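Local coordinates for glutamine cyclotransferase (PDB 6QRO), which probably converts N-terminal glutamine residues of peptides and proteins into pyroglutamate, using a single bound zinc ion, at residues K127-A132 and H288-T293; A132-S137 and L205-G210. All coordinates share one frame; numbering follows the deposited sequence.

Contact 1 of 2, residues K127-A132 and H288-T293; sequences KPIDGA and HTQNDT. With ZN (zinc ion), chain E.
The zinc site is built in part from two loops, meeting where Ile-129 approaches His-288 and Thr-289 and where the Asp-292 carboxylate faces Gly-131 and Ala-132. His-288 NE2 binds the zinc ion at 2.3 Å, and Asp-134, Asp-167 and a water complete the coordination. Near the imidazole, Ile-129 CD1 lies 4.2 Å from His-288 CA and reaches the ring obliquely. With CG1 between the backbone N and the carbonyl carbon (chi1 63°), the other branch is directed at the neighbouring loop: Ile-129 CG2 sits 3.1 Å from Thr-289 O, a tight approach. Farther out, Gln-290 extends its chain alongside the first loop, and its NE2 donates to Pro-128 O at 2.6 Å. That bond is short but bent, with 136° at the hydrogen, and the donor is tilted from the carbonyl plane.

The second loop makes a type I beta turn from Thr-289 to Asp-292; Thr-289 OG1 closes an ST turn by accepting from Asn-291 N and is also hydrogen-bonded with Tyr-286 O. Gly-131, at positive phi, is the N-cap residue of helix 132-151. Asp-292, CG anti to its backbone N (chi1 -171°), offers its carboxylate to two successive backbone N-H groups in the first turn of that helix: OD1 accepts from Asp-133 N and OD2 from Asp-134 N, and its negative charge would suit the positive end of the helix dipole. Water 1 bridges the backbones, accepting from Asp-130 N at 3.1 Å and donating to Asp-292 O. One step further along, Ala-132 CB packs 3.4 Å from Thr-293 C.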
loop_
_atom_site.group_PDB
_atom_site.type_symbol
_atom_site.label_atom_id
_atom_site.label_comp_id
_atom_site.label_asym_id
_atom_site.label_seq_id
_atom_site.Cartn_x
_atom_site.Cartn_y
_atom_site.Cartn_z
ATOM N N LYS A 127 9.596 -7.891 18.503
ATOM C CA LYS A 127 10.618 -7.721 17.490
ATOM C C LYS A 127 10.010 -7.471 16.110
ATOM O O LYS A 127 9.027 -8.122 15.736
ATOM C CB LYS A 127 11.508 -8.962 17.466
ATOM C CG LYS A 127 12.141 -9.193 18.831
ATOM C CD LYS A 127 13.136 -10.333 18.835
ATOM C CE LYS A 127 13.722 -10.495 20.240
ATOM N NZ LYS A 127 14.699 -11.599 20.359
ATOM N N PRO A 128 10.595 -6.566 15.326
ATOM C CA PRO A 128 9.985 -6.170 14.048
ATOM C C PRO A 128 9.982 -7.277 12.996
ATOM O O PRO A 128 10.726 -8.259 13.069
ATOM C CB PRO A 128 10.864 -5.000 13.589
ATOM C CG PRO A 128 11.596 -4.550 14.818
ATOM C CD PRO A 128 11.799 -5.776 15.636
ATOM N N ILE A 129 9.138 -7.063 11.980
ATOM C CA ILE A 129 9.030 -7.934 10.812
ATOM C C ILE A 129 9.629 -7.235 9.591
ATOM O O ILE A 129 9.673 -5.999 9.518
ATOM C CB ILE A 129 7.561 -8.330 10.565
ATOM C CG1 ILE A 129 6.721 -7.093 10.250
ATOM C CG2 ILE A 129 7.002 -9.027 11.775
ATOM C CD1 ILE A 129 5.335 -7.397 9.736
ATOM N N ASP A 130 10.103 -8.043 8.625
ATOM C CA ASP A 130 10.583 -7.488 7.355
ATOM C C ASP A 130 9.472 -6.798 6.592
ATOM O O ASP A 130 9.727 -5.816 5.880
ATOM C CB ASP A 130 11.164 -8.577 6.443
ATOM C CG ASP A 130 12.535 -9.017 6.851
ATOM O OD1 ASP A 130 13.189 -8.275 7.593
ATOM O OD2 ASP A 130 12.961 -10.101 6.424
ATOM N N GLY A 131 8.242 -7.279 6.737
ATOM C CA GLY A 131 7.130 -6.688 6.021
ATOM C C GLY A 131 7.314 -6.733 4.521
ATOM O O GLY A 131 7.043 -5.740 3.830
ATOM N N ALA A 132 7.784 -7.870 4.000
ATOM C CA ALA A 132 7.962 -8.015 2.561
ATOM C C ALA A 132 6.626 -7.907 1.841
ATOM O O ALA A 132 6.482 -7.161 0.870
ATOM C CB ALA A 132 8.642 -9.349 2.248
ATOM N N HIS A 288 1.978 -10.413 10.297
ATOM C CA HIS A 288 2.516 -9.976 11.584
ATOM C C HIS A 288 3.275 -11.101 12.280
ATOM O O HIS A 288 3.279 -11.220 13.506
ATOM C CB HIS A 288 1.414 -9.389 12.451
ATOM C CG HIS A 288 0.890 -8.095 11.929
ATOM N ND1 HIS A 288 0.034 -7.285 12.651
ATOM C CD2 HIS A 288 1.130 -7.446 10.767
ATOM C CE1 HIS A 288 -0.257 -6.210 11.942
ATOM N NE2 HIS A 288 0.394 -6.284 10.793
ATOM N N THR A 289 3.918 -11.944 11.483
ATOM C CA THR A 289 4.901 -12.907 11.939
ATOM C C THR A 289 6.233 -12.582 11.284
ATOM O O THR A 289 6.334 -11.716 10.404
ATOM C CB THR A 289 4.501 -14.349 11.587
ATOM O OG1 THR A 289 4.708 -14.558 10.189
ATOM C CG2 THR A 289 3.050 -14.627 11.945
ATOM N N GLN A 290 7.272 -13.267 11.735
ATOM C CA GLN A 290 8.560 -13.154 11.073
ATOM C C GLN A 290 8.675 -14.076 9.856
ATOM O O GLN A 290 9.767 -14.228 9.297
ATOM C CB GLN A 290 9.674 -13.325 12.102
ATOM C CG GLN A 290 9.670 -12.067 12.969
ATOM C CD GLN A 290 10.928 -11.839 13.759
ATOM O OE1 GLN A 290 11.656 -12.772 14.074
ATOM N NE2 GLN A 290 11.189 -10.578 14.099
ATOM N N ASN A 291 7.567 -14.723 9.481
ATOM C CA ASN A 291 7.410 -15.467 8.244
ATOM C C ASN A 291 7.035 -14.580 7.060
ATOM O O ASN A 291 6.894 -15.082 5.941
ATOM C CB ASN A 291 6.334 -16.540 8.441
ATOM C CG ASN A 291 6.730 -17.573 9.466
ATOM O OD1 ASN A 291 7.909 -17.782 9.717
ATOM N ND2 ASN A 291 5.748 -18.189 10.096
ATOM N N ASP A 292 6.824 -13.286 7.275
ATOM C CA ASP A 292 6.550 -12.357 6.180
ATOM C C ASP A 292 7.872 -11.887 5.558
ATOM O O ASP A 292 8.397 -10.802 5.841
ATOM C CB ASP A 292 5.665 -11.213 6.657
ATOM C CG ASP A 292 5.187 -10.355 5.511
ATOM O OD1 ASP A 292 5.543 -10.695 4.353
ATOM O OD2 ASP A 292 4.448 -9.366 5.745
ATOM N N THR A 293 8.440 -12.750 4.717
ATOM C CA THR A 293 9.727 -12.526 4.062
ATOM C C THR A 293 9.541 -12.580 2.550
ATOM O O THR A 293 8.434 -12.783 2.047
ATOM C CB THR A 293 10.765 -13.572 4.492
ATOM O OG1 THR A 293 10.322 -14.861 4.068
ATOM C CG2 THR A 293 10.944 -13.591 6.006
HETATM ZN ZN ZN E . 0.390 -5.019 8.834
HETATM O O HOH W 1 9.807 -11.160 8.770
HETATM O O HOH W 2 -1.254 -5.535 8.490
#

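Contact 2 of 2, residues A132-S137 and L205-G210; sequences ADDGGS and LLDMVG. With ZN (zinc ion), chain E.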
loop_
_atom_site.group_PDB
_atom_site.type_symbol
_atom_site.label_atom_id
_atom_site.label_comp_id
_atom_site.label_asym_id
_atom_site.label_seq_id
_atom_site.Cartn_x
_atom_site.Cartn_y
_atom_site.Cartn_z
ATOM N N ALA A 132 7.784 -7.870 4.000
ATOM C CA ALA A 132 7.962 -8.015 2.561
ATOM C C ALA A 132 6.626 -7.907 1.841
ATOM O O ALA A 132 6.482 -7.161 0.870
ATOM C CB ALA A 132 8.642 -9.349 2.248
ATOM N N ASP A 133 5.635 -8.649 2.298
ATOM C CA ASP A 133 4.325 -8.515 1.689
ATOM C C ASP A 133 3.521 -7.394 2.332
ATOM O O ASP A 133 2.820 -6.642 1.645
ATOM C CB ASP A 133 3.596 -9.845 1.786
ATOM C CG ASP A 133 2.371 -9.874 0.961
ATOM O OD1 ASP A 133 2.408 -9.325 -0.169
ATOM O OD2 ASP A 133 1.376 -10.467 1.435
ATOM N N ASP A 134 3.646 -7.251 3.646
ATOM C CA ASP A 134 2.902 -6.252 4.412
ATOM C C ASP A 134 3.751 -4.974 4.475
ATOM O O ASP A 134 4.502 -4.710 5.416
ATOM C CB ASP A 134 2.548 -6.854 5.773
ATOM C CG ASP A 134 1.733 -5.943 6.650
ATOM O OD1 ASP A 134 1.346 -4.853 6.186
ATOM O OD2 ASP A 134 1.428 -6.374 7.795
ATOM N N GLY A 135 3.622 -4.165 3.421
ATOM C CA GLY A 135 4.489 -3.022 3.217
ATOM C C GLY A 135 5.244 -3.050 1.900
ATOM O O GLY A 135 5.054 -2.169 1.062
ATOM N N GLY A 136 6.103 -4.057 1.708
ATOM C CA GLY A 136 6.976 -4.085 0.538
ATOM C C GLY A 136 6.264 -4.297 -0.785
ATOM O O GLY A 136 6.600 -3.665 -1.788
ATOM N N SER A 137 5.290 -5.202 -0.820
ATOM C CA SER A 137 4.676 -5.566 -2.093
ATOM C C SER A 137 3.947 -4.380 -2.727
ATOM O O SER A 137 4.139 -4.084 -3.913
ATOM C CB SER A 137 3.766 -6.783 -1.899
ATOM O OG SER A 137 2.643 -6.496 -1.089
ATOM N N LEU A 205 -5.769 1.630 -3.443
ATOM C CA LEU A 205 -4.781 1.224 -2.457
ATOM C C LEU A 205 -4.377 -0.222 -2.705
ATOM O O LEU A 205 -5.227 -1.080 -2.950
ATOM C CB LEU A 205 -5.327 1.387 -1.026
ATOM C CG LEU A 205 -4.522 0.735 0.105
ATOM C CD1 LEU A 205 -3.161 1.398 0.253
ATOM C CD2 LEU A 205 -5.273 0.719 1.442
ATOM N N LEU A 206 -3.075 -0.472 -2.642
ATOM C CA LEU A 206 -2.481 -1.797 -2.752
ATOM C C LEU A 206 -1.903 -2.176 -1.400
ATOM O O LEU A 206 -1.069 -1.446 -0.855
ATOM C CB LEU A 206 -1.381 -1.820 -3.817
ATOM C CG LEU A 206 -1.777 -1.341 -5.207
ATOM C CD1 LEU A 206 -0.602 -1.420 -6.197
ATOM C CD2 LEU A 206 -2.875 -2.263 -5.650
ATOM N N ASP A 207 -2.347 -3.306 -0.857
ATOM C CA ASP A 207 -1.892 -3.763 0.454
ATOM C C ASP A 207 -1.770 -5.277 0.443
ATOM O O ASP A 207 -2.733 -5.965 0.113
ATOM C CB ASP A 207 -2.858 -3.312 1.555
ATOM C CG ASP A 207 -2.311 -3.542 2.953
ATOM O OD1 ASP A 207 -1.162 -4.000 3.122
ATOM O OD2 ASP A 207 -3.051 -3.259 3.904
ATOM N N MET A 208 -0.591 -5.792 0.782
ATOM C CA MET A 208 -0.340 -7.237 0.798
ATOM C C MET A 208 -0.763 -7.851 -0.538
ATOM O O MET A 208 -1.711 -8.640 -0.651
ATOM C CB MET A 208 -1.012 -7.911 1.997
ATOM C CG MET A 208 -0.178 -7.715 3.262
ATOM S SD MET A 208 -0.940 -8.101 4.837
ATOM C CE MET A 208 -2.192 -6.861 4.967
ATOM N N VAL A 209 -0.016 -7.432 -1.559
ATOM C CA VAL A 209 -0.333 -7.746 -2.945
ATOM C C VAL A 209 0.806 -8.541 -3.573
ATOM O O VAL A 209 0.975 -8.530 -4.796
ATOM C CB VAL A 209 -0.655 -6.479 -3.760
ATOM C CG1 VAL A 209 -2.098 -6.079 -3.582
ATOM C CG2 VAL A 209 0.244 -5.329 -3.326
ATOM N N GLY A 210 1.554 -9.290 -2.756
ATOM C CA GLY A 210 2.617 -10.113 -3.316
ATOM C C GLY A 210 2.686 -11.572 -2.890
ATOM O O GLY A 210 3.569 -12.292 -3.360
HETATM ZN ZN ZN E . 0.390 -5.019 8.834
HETATM O O HOH W 3 1.024 -4.015 1.259
HETATM O O HOH W 4 -0.399 -11.137 -1.303
HETATM O O HOH W 2 -1.254 -5.535 8.490
#
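Two torsions bring Asp-133 and Ser-137 to the turn at Met-208 to Gly-210: Asp-133 holds CG anti to its backbone N (chi1 -169°), while Ser-137 places OG between its backbone N and carbonyl carbon. Two successive amides of the turn are thereby received by two side-chain oxygens from adjacent levels of one helix. Gly-210 N donates to Asp-133 OD1 at 2.7 Å, meeting it on the syn side, slightly out of the carboxylate plane. Val-209 N donates to Ser-137 OG at 2.9 Å, the straighter of the two at 157°. Ser-137 OG also lies 2.7 Å from Asp-133 O. Gly-210 CA comes within 3.8 Å of Ser-137 CB, where a beta carbon would point at the helix and clash.

This is the start of helix 132-151 resting against the turn that follows strand 203-207, which pairs with its parallel neighbours 103-109 and 269-273 in the central sheet. Asp-134 sits near the end of strand 203-207, consistent with the zinc site of M28 enzymes at the carboxyl ends of the sheet strands.

Met-208, at positive phi, turns its CA-H to Asp-133 O, with CA to O at 3.3 Å. Its side chain runs alongside Asp-134, with SD 3.8 Å from Asp-134 CB, and Trp-287 packs on both. Asp-134 OD2 binds the zinc ion at 2.0 Å, and OD1 is hydrogen-bonded by His-109 NE2. Across the contact, Asp-207 OD1 lies 4.1 Å from Asp-134 OD1, the two acids pointing the same way with their carboxylate planes 45° apart.

How the contacts relate
The centres of the two contacts are 12 Å apart, and both form part of the M28 peptidase fold. They share Ala-132, the first residue of helix 132-151: contact 1 holds the loop leading into that helix, contact 2 its first turns. Along the chain, contact 2 is nested within the loop closed by contact 1, so the order is 127-132, 132-137, 205-210, 288-293. Contact 2 is buried, its centre about 6 Å from the chain centre, whereas that of contact 1 lies about 16 Å out and the contact is partly buried. Each supplies one zinc ligand, so residues distant in sequence converge on one metal, with Asp-167 added from a third region.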